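Local coordinates for protein terminal oxygenase component of carbazole 1,9a-dioxygenase (Nocardioides aromaticivorans, PDB 3GCF) that probably catalyses the angular dioxygenation of carbazole, passing electrons from a Rieske [2Fe-2S] cluster to a mononuclear iron that activates dioxygen, at residues A[32-37]-A[376-381]; A[171-176]-A[296-301]; A[258-263]-A[280-285]. All blocks are in the same frame, centred on the assembly; numbering follows the deposited sequence.

Contact 1. Residues A[32-37]-A[376-381]; sequences DNHWHP and RGRGVR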
loop_
_atom_site.group_PDB
_atom_site.type_symbol
_atom_site.label_atom_id
_atom_site.label_comp_id
_atom_site.label_asym_id
_atom_site.label_seq_id
_atom_site.Cartn_x
_atom_site.Cartn_y
_atom_site.Cartn_z
ATOM N N ASP A 32 -22.065 10.063 -15.353
ATOM C CA ASP A 32 -22.893 10.790 -14.405
ATOM C C ASP A 32 -24.072 11.433 -15.136
ATOM O O ASP A 32 -24.201 11.304 -16.362
ATOM C CB ASP A 32 -22.060 11.808 -13.609
ATOM C CG ASP A 32 -21.424 12.872 -14.478
ATOM O OD1 ASP A 32 -21.039 12.573 -15.625
ATOM O OD2 ASP A 32 -21.290 14.013 -13.992
ATOM N N ASN A 33 -24.924 12.119 -14.381
ATOM C CA ASN A 33 -26.144 12.706 -14.912
ATOM C C ASN A 33 -27.062 11.521 -15.206
ATOM O O ASN A 33 -27.787 11.488 -16.198
ATOM C CB ASN A 33 -25.877 13.538 -16.169
ATOM C CG ASN A 33 -25.334 14.925 -15.838
ATOM O OD1 ASN A 33 -25.708 15.523 -14.825
ATOM N ND2 ASN A 33 -24.461 15.443 -16.692
ATOM N N HIS A 34 -26.995 10.540 -14.308
ATOM C CA HIS A 34 -27.789 9.319 -14.365
ATOM C C HIS A 34 -28.096 8.910 -12.929
ATOM O O HIS A 34 -27.381 9.289 -11.999
ATOM C CB HIS A 34 -26.998 8.169 -15.007
ATOM C CG HIS A 34 -26.898 8.240 -16.499
ATOM N ND1 HIS A 34 -27.946 7.911 -17.332
ATOM C CD2 HIS A 34 -25.867 8.584 -17.308
ATOM C CE1 HIS A 34 -27.564 8.048 -18.590
ATOM N NE2 HIS A 34 -26.308 8.456 -18.603
ATOM N N TRP A 35 -29.162 8.142 -12.753
ATOM C CA TRP A 35 -29.508 7.630 -11.440
ATOM C C TRP A 35 -28.650 6.379 -11.243
ATOM O O TRP A 35 -28.383 5.645 -12.202
ATOM C CB TRP A 35 -30.980 7.228 -11.376
ATOM C CG TRP A 35 -31.950 8.363 -11.355
ATOM C CD1 TRP A 35 -32.601 8.912 -12.423
ATOM C CD2 TRP A 35 -32.408 9.071 -10.198
ATOM N NE1 TRP A 35 -33.443 9.914 -12.001
ATOM C CE2 TRP A 35 -33.342 10.035 -10.639
ATOM C CE3 TRP A 35 -32.118 8.984 -8.826
ATOM C CZ2 TRP A 35 -33.993 10.909 -9.757
ATOM C CZ3 TRP A 35 -32.767 9.854 -7.947
ATOM C CH2 TRP A 35 -33.694 10.804 -8.420
ATOM N N HIS A 36 -28.218 6.145 -10.008
ATOM C CA HIS A 36 -27.411 4.973 -9.665
ATOM C C HIS A 36 -27.853 4.484 -8.289
ATOM O O HIS A 36 -28.158 5.288 -7.415
ATOM C CB HIS A 36 -25.920 5.333 -9.592
ATOM C CG HIS A 36 -25.286 5.600 -10.920
ATOM N ND1 HIS A 36 -24.963 4.595 -11.806
ATOM C CD2 HIS A 36 -24.898 6.759 -11.506
ATOM C CE1 HIS A 36 -24.403 5.123 -12.881
ATOM N NE2 HIS A 36 -24.351 6.434 -12.725
ATOM N N PRO A 37 -27.909 3.160 -8.082
ATOM C CA PRO A 37 -28.321 2.660 -6.766
ATOM C C PRO A 37 -27.216 2.924 -5.744
ATOM O O PRO A 37 -26.031 2.862 -6.073
ATOM C CB PRO A 37 -28.537 1.168 -7.015
ATOM C CG PRO A 37 -27.559 0.865 -8.121
ATOM C CD PRO A 37 -27.733 2.052 -9.036
ATOM N N ARG A 376 -24.238 7.732 -26.005
ATOM C CA ARG A 376 -25.384 8.174 -25.219
ATOM C C ARG A 376 -25.184 8.450 -23.733
ATOM O O ARG A 376 -26.095 8.967 -23.084
ATOM C CB ARG A 376 -26.527 7.173 -25.390
ATOM C CG ARG A 376 -26.876 6.876 -26.836
ATOM C CD ARG A 376 -27.585 8.040 -27.504
ATOM N NE ARG A 376 -27.799 7.775 -28.922
ATOM C CZ ARG A 376 -28.561 8.516 -29.721
ATOM N NH1 ARG A 376 -29.198 9.580 -29.245
ATOM N NH2 ARG A 376 -28.684 8.195 -31.004
ATOM N N GLY A 377 -24.028 8.090 -23.179
ATOM C CA GLY A 377 -23.802 8.371 -21.770
ATOM C C GLY A 377 -24.046 9.857 -21.582
ATOM O O GLY A 377 -23.435 10.662 -22.272
ATOM N N ARG A 378 -24.936 10.236 -20.671
ATOM C CA ARG A 378 -25.247 11.651 -20.473
ATOM C C ARG A 378 -24.084 12.518 -20.011
ATOM O O ARG A 378 -24.002 13.690 -20.369
ATOM C CB ARG A 378 -26.414 11.809 -19.502
ATOM C CG ARG A 378 -27.772 11.484 -20.104
ATOM C CD ARG A 378 -28.797 11.420 -18.998
ATOM N NE ARG A 378 -30.119 10.995 -19.440
ATOM C CZ ARG A 378 -31.047 11.813 -19.923
ATOM N NH1 ARG A 378 -30.799 13.111 -20.038
ATOM N NH2 ARG A 378 -32.234 11.334 -20.257
ATOM N N GLY A 379 -23.187 11.954 -19.214
ATOM C CA GLY A 379 -22.054 12.727 -18.746
ATOM C C GLY A 379 -20.873 11.832 -18.450
ATOM O O GLY A 379 -21.041 10.723 -17.943
ATOM N N VAL A 380 -19.676 12.309 -18.764
ATOM C CA VAL A 380 -18.474 11.531 -18.519
ATOM C C VAL A 380 -17.714 12.030 -17.299
ATOM O O VAL A 380 -17.460 13.226 -17.150
ATOM C CB VAL A 380 -17.522 11.568 -19.736
ATOM C CG1 VAL A 380 -16.199 10.901 -19.384
ATOM C CG2 VAL A 380 -18.168 10.864 -20.921
ATOM N N ARG A 381 -17.362 11.101 -16.422
ATOM C CA ARG A 381 -16.602 11.435 -15.232
ATOM C C ARG A 381 -15.324 10.604 -15.305
ATOM O O ARG A 381 -15.356 9.377 -15.186
ATOM C CB ARG A 381 -17.404 11.103 -13.975
ATOM C CG ARG A 381 -16.720 11.541 -12.698
ATOM C CD ARG A 381 -17.667 11.510 -11.514
ATOM N NE ARG A 381 -18.681 12.561 -11.575
ATOM C CZ ARG A 381 -19.529 12.826 -10.585
ATOM N NH1 ARG A 381 -19.480 12.114 -9.465
ATOM N NH2 ARG A 381 -20.424 13.798 -10.706
HETATM O O HOH W 1 -19.999 15.204 -16.740
HETATM O O HOH W 2 -18.316 14.971 -14.613
#
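His34 and Arg378 each set CG anti to their own carbonyl carbon (chi1 -77° and -76°), beside the backbone N; from there the imidazole reaches Arg378 and the arginine chain runs on past the ring. NE2 of His34 takes the backbone N-H of Arg378 at 3.1 Å, in a nearly straight bond tilted out of the ring plane. Over one face of that ring lies the arginine chain, with CD 3.9 Å from the ring centroid in a CH-pi contact. The guanidinium runs on to a salt bridge with Glu153 and a cation-pi contact with Trp225.

Asn33 suits its left-handed backbone, the position of a G1 bulge against Ile143, and its OD1 takes the N-H of Glu146. Next to it, Asp32 N donates to Gly379 O at 2.9 Å. Glycine is fitting at 379, since a CB there would collide with Asp32 OD1 and Asn33 ND2. The Asp32 carboxylate meets Arg381 only weakly, OD2 to NH2 at 3.4 Å, while Arg381 NH1 has a second salt bridge to Glu57. Two waters lie between that carboxylate and Val380 O.

Because ND1 of His34 is hydrogen-bonded to Asp154 while NE2 accepts, the ring is probably neutral with its proton on ND1. The chain's C-terminal tail is thus tied to the edge of the Rieske-domain sheet by directional polar bonds more than by apolar packing.

Contact 2. Residues A[171-176]-A[296-301]; sequences RTVQSN and TQHEYF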
loop_
_atom_site.group_PDB
_atom_site.type_symbol
_atom_site.label_atom_id
_atom_site.label_comp_id
_atom_site.label_asym_id
_atom_site.label_seq_id
_atom_site.Cartn_x
_atom_site.Cartn_y
_atom_site.Cartn_z
ATOM N N ARG A 171 -22.185 -5.565 -2.842
ATOM C CA ARG A 171 -20.867 -5.834 -2.298
ATOM C C ARG A 171 -19.873 -5.042 -3.133
ATOM O O ARG A 171 -20.182 -4.624 -4.253
ATOM C CB ARG A 171 -20.541 -7.331 -2.378
ATOM C CG ARG A 171 -20.062 -7.788 -3.757
ATOM C CD ARG A 171 -19.859 -9.298 -3.826
ATOM N NE ARG A 171 -21.078 -10.009 -4.194
ATOM C CZ ARG A 171 -21.178 -11.334 -4.254
ATOM N NH1 ARG A 171 -20.128 -12.089 -3.961
ATOM N NH2 ARG A 171 -22.320 -11.906 -4.618
ATOM N N THR A 172 -18.685 -4.846 -2.582
ATOM C CA THR A 172 -17.612 -4.117 -3.246
ATOM C C THR A 172 -16.758 -5.087 -4.057
ATOM O O THR A 172 -16.473 -6.185 -3.597
ATOM C CB THR A 172 -16.725 -3.416 -2.195
ATOM O OG1 THR A 172 -17.522 -2.482 -1.452
ATOM C CG2 THR A 172 -15.560 -2.682 -2.859
ATOM N N VAL A 173 -16.363 -4.679 -5.263
ATOM C CA VAL A 173 -15.522 -5.497 -6.140
ATOM C C VAL A 173 -14.302 -4.660 -6.518
ATOM O O VAL A 173 -14.428 -3.478 -6.843
ATOM C CB VAL A 173 -16.266 -5.909 -7.436
ATOM C CG1 VAL A 173 -15.337 -6.722 -8.338
ATOM C CG2 VAL A 173 -17.502 -6.729 -7.087
ATOM N N GLN A 174 -13.121 -5.271 -6.470
ATOM C CA GLN A 174 -11.892 -4.550 -6.771
ATOM C C GLN A 174 -11.520 -4.504 -8.254
ATOM O O GLN A 174 -10.502 -5.056 -8.661
ATOM C CB GLN A 174 -10.722 -5.143 -5.976
ATOM C CG GLN A 174 -10.952 -5.274 -4.464
ATOM C CD GLN A 174 -11.217 -3.936 -3.774
ATOM O OE1 GLN A 174 -10.513 -2.957 -4.004
ATOM N NE2 GLN A 174 -12.228 -3.902 -2.911
ATOM N N SER A 175 -12.348 -3.852 -9.061
ATOM C CA SER A 175 -12.060 -3.699 -10.480
ATOM C C SER A 175 -12.840 -2.498 -10.958
ATOM O O SER A 175 -13.808 -2.082 -10.316
ATOM C CB SER A 175 -12.493 -4.936 -11.290
ATOM O OG SER A 175 -13.807 -4.796 -11.825
ATOM N N ASN A 176 -12.415 -1.937 -12.082
ATOM C CA ASN A 176 -13.117 -0.805 -12.663
ATOM C C ASN A 176 -14.532 -1.311 -12.934
ATOM O O ASN A 176 -14.727 -2.503 -13.179
ATOM C CB ASN A 176 -12.453 -0.394 -13.976
ATOM C CG ASN A 176 -13.142 0.781 -14.627
ATOM O OD1 ASN A 176 -13.851 0.622 -15.622
ATOM N ND2 ASN A 176 -12.927 1.974 -14.079
ATOM N N THR A 296 -10.785 2.192 -9.674
ATOM C CA THR A 296 -10.455 0.768 -9.663
ATOM C C THR A 296 -11.411 -0.109 -8.857
ATOM O O THR A 296 -11.121 -1.283 -8.614
ATOM C CB THR A 296 -9.034 0.548 -9.093
ATOM O OG1 THR A 296 -9.035 0.841 -7.689
ATOM C CG2 THR A 296 -8.029 1.467 -9.782
ATOM N N GLN A 297 -12.551 0.444 -8.453
ATOM C CA GLN A 297 -13.503 -0.312 -7.649
ATOM C C GLN A 297 -14.949 -0.002 -8.006
ATOM O O GLN A 297 -15.250 1.077 -8.515
ATOM C CB GLN A 297 -13.281 0.001 -6.164
ATOM C CG GLN A 297 -11.846 -0.182 -5.686
ATOM C CD GLN A 297 -11.592 0.442 -4.315
ATOM O OE1 GLN A 297 -11.720 1.654 -4.140
ATOM N NE2 GLN A 297 -11.229 -0.386 -3.344
ATOM N N HIS A 298 -15.844 -0.956 -7.759
ATOM C CA HIS A 298 -17.256 -0.718 -8.016
ATOM C C HIS A 298 -18.125 -1.483 -7.042
ATOM O O HIS A 298 -17.670 -2.429 -6.397
ATOM C CB HIS A 298 -17.654 -1.054 -9.470
ATOM C CG HIS A 298 -17.613 -2.512 -9.811
ATOM N ND1 HIS A 298 -16.464 -3.148 -10.229
ATOM C CD2 HIS A 298 -18.597 -3.441 -9.866
ATOM C CE1 HIS A 298 -16.741 -4.405 -10.533
ATOM N NE2 HIS A 298 -18.029 -4.608 -10.323
ATOM N N GLU A 299 -19.374 -1.046 -6.920
ATOM C CA GLU A 299 -20.318 -1.698 -6.028
ATOM C C GLU A 299 -21.218 -2.553 -6.903
ATOM O O GLU A 299 -21.931 -2.046 -7.775
ATOM C CB GLU A 299 -21.152 -0.668 -5.267
ATOM C CG GLU A 299 -22.014 -1.280 -4.169
ATOM C CD GLU A 299 -21.207 -1.723 -2.952
ATOM O OE1 GLU A 299 -19.963 -1.605 -2.971
ATOM O OE2 GLU A 299 -21.822 -2.189 -1.968
ATOM N N TYR A 300 -21.168 -3.855 -6.662
ATOM C CA TYR A 300 -21.937 -4.827 -7.421
ATOM C C TYR A 300 -23.271 -5.113 -6.736
ATOM O O TYR A 300 -23.302 -5.647 -5.633
ATOM C CB TYR A 300 -21.084 -6.094 -7.550
ATOM C CG TYR A 300 -21.728 -7.319 -8.165
ATOM C CD1 TYR A 300 -22.577 -7.225 -9.270
ATOM C CD2 TYR A 300 -21.425 -8.593 -7.673
ATOM C CE1 TYR A 300 -23.107 -8.377 -9.870
ATOM C CE2 TYR A 300 -21.941 -9.742 -8.260
ATOM C CZ TYR A 300 -22.779 -9.632 -9.357
ATOM O OH TYR A 300 -23.279 -10.783 -9.925
ATOM N N PHE A 301 -24.368 -4.725 -7.386
ATOM C CA PHE A 301 -25.711 -4.967 -6.857
ATOM C C PHE A 301 -26.322 -6.137 -7.620
ATOM O O PHE A 301 -26.213 -6.213 -8.841
ATOM C CB PHE A 301 -26.645 -3.760 -7.068
ATOM C CG PHE A 301 -26.352 -2.568 -6.188
ATOM C CD1 PHE A 301 -25.226 -1.777 -6.404
ATOM C CD2 PHE A 301 -27.242 -2.204 -5.178
ATOM C CE1 PHE A 301 -24.991 -0.635 -5.628
ATOM C CE2 PHE A 301 -27.020 -1.062 -4.389
ATOM C CZ PHE A 301 -25.890 -0.274 -4.618
HETATM O O HOH W 3 -23.431 -8.153 -4.648
#
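His298 and Ser175 make an unusual link for a strand pair: a side-chain N-H, not a backbone one, takes up the carbonyl just past the end of the ladder. The pair is antiparallel, strand 164-173 against strand 298-307, at one margin of the sheet of the catalytic domain, whose fold is Bet v 1-like. Arg171 with Tyr300 and Val173 with His298 are hydrogen-bonded pairs, and Thr172 with Glu299 is the non-hydrogen-bonded pair between them.

Beyond Val173 the backbone folds through an inverse gamma turn centred on Gln174 and leaves the ladder. The His298 ring follows it, its CG lodged between its own backbone N and carbonyl carbon (chi1 69°). ND1 donates to Ser175 O at 2.9 Å with an angle of 174°. Ser175 O lies in the ring plane, whereas ND1 stands well above the plane of the carbonyl. This straight bond helps fix the rotation of the ring, and the branched valine offers a C-H to one face, Val173 CB lying 3.8 Å from the imidazole centroid.

On the same face of the sheet Val173 CG2 packs on Tyr300 CB at 3.7 Å. The Arg171 chain lies beside the tyrosine, NE 3.8 Å from CD2, before its guanidinium pairs with Asp335. Tyr300 OH is hydrogen-bonded to Glu288, and the tyrosine side chain lies about 6 Å from the catalytic-domain iron. Helix 335-350, which supplies the iron ligand Asp337, touches Arg171 and Ser175.

The other face carries polar residues suited to the surface. Thr172 OG1 donates to Glu299 OE1 on its syn lone pair at 3.0 Å, and Glu299 OE2 pairs with Arg170. Beyond the paired residues, Gln297 NE2 donates to a lone pair of Gln174 OE1 at 2.7 Å.

Contact 3. Residues A[258-263]-A[280-285]; sequences EEKKVA and PDPTLI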
loop_
_atom_site.group_PDB
_atom_site.type_symbol
_atom_site.label_atom_id
_atom_site.label_comp_id
_atom_site.label_asym_id
_atom_site.label_seq_id
_atom_site.Cartn_x
_atom_site.Cartn_y
_atom_site.Cartn_z
ATOM N N GLU A 258 -35.655 -33.761 -16.648
ATOM C CA GLU A 258 -36.375 -32.570 -16.202
ATOM C C GLU A 258 -35.460 -31.472 -15.647
ATOM O O GLU A 258 -35.346 -31.305 -14.432
ATOM C CB GLU A 258 -37.431 -32.947 -15.160
ATOM C CG GLU A 258 -38.133 -34.266 -15.437
ATOM C CD GLU A 258 -39.435 -34.085 -16.193
ATOM O OE1 GLU A 258 -39.386 -33.667 -17.369
ATOM O OE2 GLU A 258 -40.506 -34.361 -15.613
ATOM N N GLU A 259 -34.848 -30.706 -16.545
ATOM C CA GLU A 259 -34.004 -29.582 -16.151
ATOM C C GLU A 259 -34.674 -28.244 -16.467
ATOM O O GLU A 259 -35.558 -28.168 -17.320
ATOM C CB GLU A 259 -32.643 -29.666 -16.844
ATOM C CG GLU A 259 -31.895 -30.965 -16.588
ATOM C CD GLU A 259 -30.487 -30.947 -17.148
ATOM O OE1 GLU A 259 -30.332 -30.710 -18.364
ATOM O OE2 GLU A 259 -29.534 -31.169 -16.372
ATOM N N LYS A 260 -34.244 -27.194 -15.773
ATOM C CA LYS A 260 -34.787 -25.861 -15.968
ATOM C C LYS A 260 -34.017 -25.061 -17.005
ATOM O O LYS A 260 -32.803 -25.207 -17.149
ATOM C CB LYS A 260 -34.800 -25.109 -14.635
ATOM C CG LYS A 260 -35.577 -25.825 -13.540
ATOM C CD LYS A 260 -35.571 -25.029 -12.241
ATOM C CE LYS A 260 -36.227 -25.803 -11.113
ATOM N NZ LYS A 260 -36.335 -24.969 -9.898
ATOM N N LYS A 261 -34.739 -24.212 -17.723
ATOM C CA LYS A 261 -34.148 -23.376 -18.748
ATOM C C LYS A 261 -34.113 -21.934 -18.252
ATOM O O LYS A 261 -35.123 -21.400 -17.799
ATOM C CB LYS A 261 -34.976 -23.464 -20.034
ATOM C CG LYS A 261 -34.404 -22.691 -21.221
ATOM C CD LYS A 261 -33.194 -23.390 -21.860
ATOM C CE LYS A 261 -31.939 -23.304 -20.991
ATOM N NZ LYS A 261 -30.817 -24.110 -21.561
ATOM N N VAL A 262 -32.947 -21.307 -18.336
ATOM C CA VAL A 262 -32.811 -19.931 -17.893
ATOM C C VAL A 262 -32.059 -19.120 -18.933
ATOM O O VAL A 262 -31.664 -19.646 -19.967
ATOM C CB VAL A 262 -32.073 -19.852 -16.532
ATOM C CG1 VAL A 262 -32.871 -20.611 -15.464
ATOM C CG2 VAL A 262 -30.658 -20.422 -16.661
ATOM N N ALA A 263 -31.883 -17.832 -18.669
ATOM C CA ALA A 263 -31.173 -16.957 -19.591
ATOM C C ALA A 263 -31.678 -17.068 -21.041
ATOM O O ALA A 263 -30.930 -17.436 -21.946
ATOM C CB ALA A 263 -29.666 -17.253 -19.527
ATOM N N PRO A 280 -31.956 -16.423 -11.401
ATOM C CA PRO A 280 -31.273 -17.720 -11.525
ATOM C C PRO A 280 -32.237 -18.902 -11.587
ATOM O O PRO A 280 -31.827 -20.063 -11.502
ATOM C CB PRO A 280 -30.398 -17.761 -10.278
ATOM C CG PRO A 280 -31.266 -17.078 -9.262
ATOM C CD PRO A 280 -31.821 -15.891 -10.031
ATOM N N ASP A 281 -33.521 -18.594 -11.738
ATOM C CA ASP A 281 -34.569 -19.610 -11.813
ATOM C C ASP A 281 -35.612 -19.129 -12.823
ATOM O O ASP A 281 -35.737 -17.927 -13.070
ATOM C CB ASP A 281 -35.222 -19.778 -10.434
ATOM C CG ASP A 281 -36.219 -20.922 -10.388
ATOM O OD1 ASP A 281 -35.781 -22.090 -10.286
ATOM O OD2 ASP A 281 -37.441 -20.656 -10.463
ATOM N N PRO A 282 -36.368 -20.055 -13.433
ATOM C CA PRO A 282 -37.382 -19.630 -14.405
ATOM C C PRO A 282 -38.371 -18.608 -13.830
ATOM O O PRO A 282 -38.871 -17.749 -14.552
ATOM C CB PRO A 282 -38.073 -20.941 -14.781
ATOM C CG PRO A 282 -36.957 -21.937 -14.689
ATOM C CD PRO A 282 -36.255 -21.525 -13.399
ATOM N N THR A 283 -38.644 -18.705 -12.530
ATOM C CA THR A 283 -39.592 -17.801 -11.874
ATOM C C THR A 283 -38.990 -16.471 -11.437
ATOM O O THR A 283 -39.633 -15.707 -10.716
ATOM C CB THR A 283 -40.190 -18.438 -10.612
ATOM O OG1 THR A 283 -39.142 -18.657 -9.660
ATOM C CG2 THR A 283 -40.865 -19.769 -10.938
ATOM N N LEU A 284 -37.771 -16.180 -11.873
ATOM C CA LEU A 284 -37.120 -14.941 -11.463
ATOM C C LEU A 284 -36.370 -14.232 -12.578
ATOM O O LEU A 284 -36.011 -14.833 -13.589
ATOM C CB LEU A 284 -36.118 -15.233 -10.338
ATOM C CG LEU A 284 -36.629 -15.836 -9.029
ATOM C CD1 LEU A 284 -35.445 -16.281 -8.181
ATOM C CD2 LEU A 284 -37.475 -14.810 -8.289
ATOM N N ILE A 285 -36.132 -12.942 -12.371
ATOM C CA ILE A 285 -35.356 -12.141 -13.299
ATOM C C ILE A 285 -34.234 -11.532 -12.449
ATOM O O ILE A 285 -34.474 -11.101 -11.319
ATOM C CB ILE A 285 -36.208 -11.027 -13.943
ATOM C CG1 ILE A 285 -37.184 -11.649 -14.947
ATOM C CG2 ILE A 285 -35.303 -10.003 -14.643
ATOM C CD1 ILE A 285 -38.072 -10.635 -15.655
HETATM O O HOH W 4 -38.703 -23.307 -10.637
#
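Lys260 crosses Asp281 obliquely and Pro282 at about a right angle, and meets one with its charge and the other with its carbon chain. Lysine suits the place, its extended chain offering methylenes to the proline and an ammonium to the acid. CD rests 3.8 Å from Pro282 CD, and CB is the same distance from Pro282 CG. At the end, NZ forms a salt bridge with Asp281 OD1 at 3.0 Å, on the syn lone pair of that oxygen.

The two oxygens of Asp281 divide the work. OD1 faces the lysine, and both it and NZ are also bonded to the side-chain amide of Asn202. OD2 serves its own loop: it accepts from Thr283 OG1 at 2.7 Å and from Thr283 N at 3.1 Å, the two donors arriving from opposite faces of the carboxylate. The second of these closes an Asx turn, laid over the type I turn from Asp281 to Leu284, where Pro282 suits the first corner because its ring fixes phi. A water spans NZ and OD2. An alanine in place of Asp281 would probably leave the Lys260 ammonium without its countercharge and the two Thr283 donors without their acceptor, loosening the turn.

Val262 crosses Pro282 obliquely, its CG1 4.1 Å from the proline CD, an apolar touch at the proline, which also meets the lysine chain.

The contact joins the loop before strand 265-269 to the one between strands 273-277 and 285-292. Trp198 and Asn202, from helix 197-201 and the residues after it, bond to Pro280 O, the latter weakly. Helix 311-331 packs on Pro280, Asp281 and Leu284, and Leu304 of strand 298-307 also meets Pro280.

Overall arrangement
Contact 1 closes nearly the whole chain into a loop, inside which contact 2 is nested, with contact 3 nested inside contact 2. Contacts 1 and 2 are neighbours, their centres about 17 Å apart, and they touch where Pro37 O meets Phe301 CZ at 3.5 Å, so the edge strand of the Rieske domain abuts the catalytic sheet. Contact 3 stands apart, its centre about 27 Å from that of contact 2 and about 32 Å from that of contact 1, across the centre of the chain. Contact 2 is nearer the mononuclear iron than contact 3. The Tyr300 side chain is about 6 Å from the bound iron(II) ion; the Pro280 side chain is about 11 Å from it. Contact 1 lies away from both metal sites.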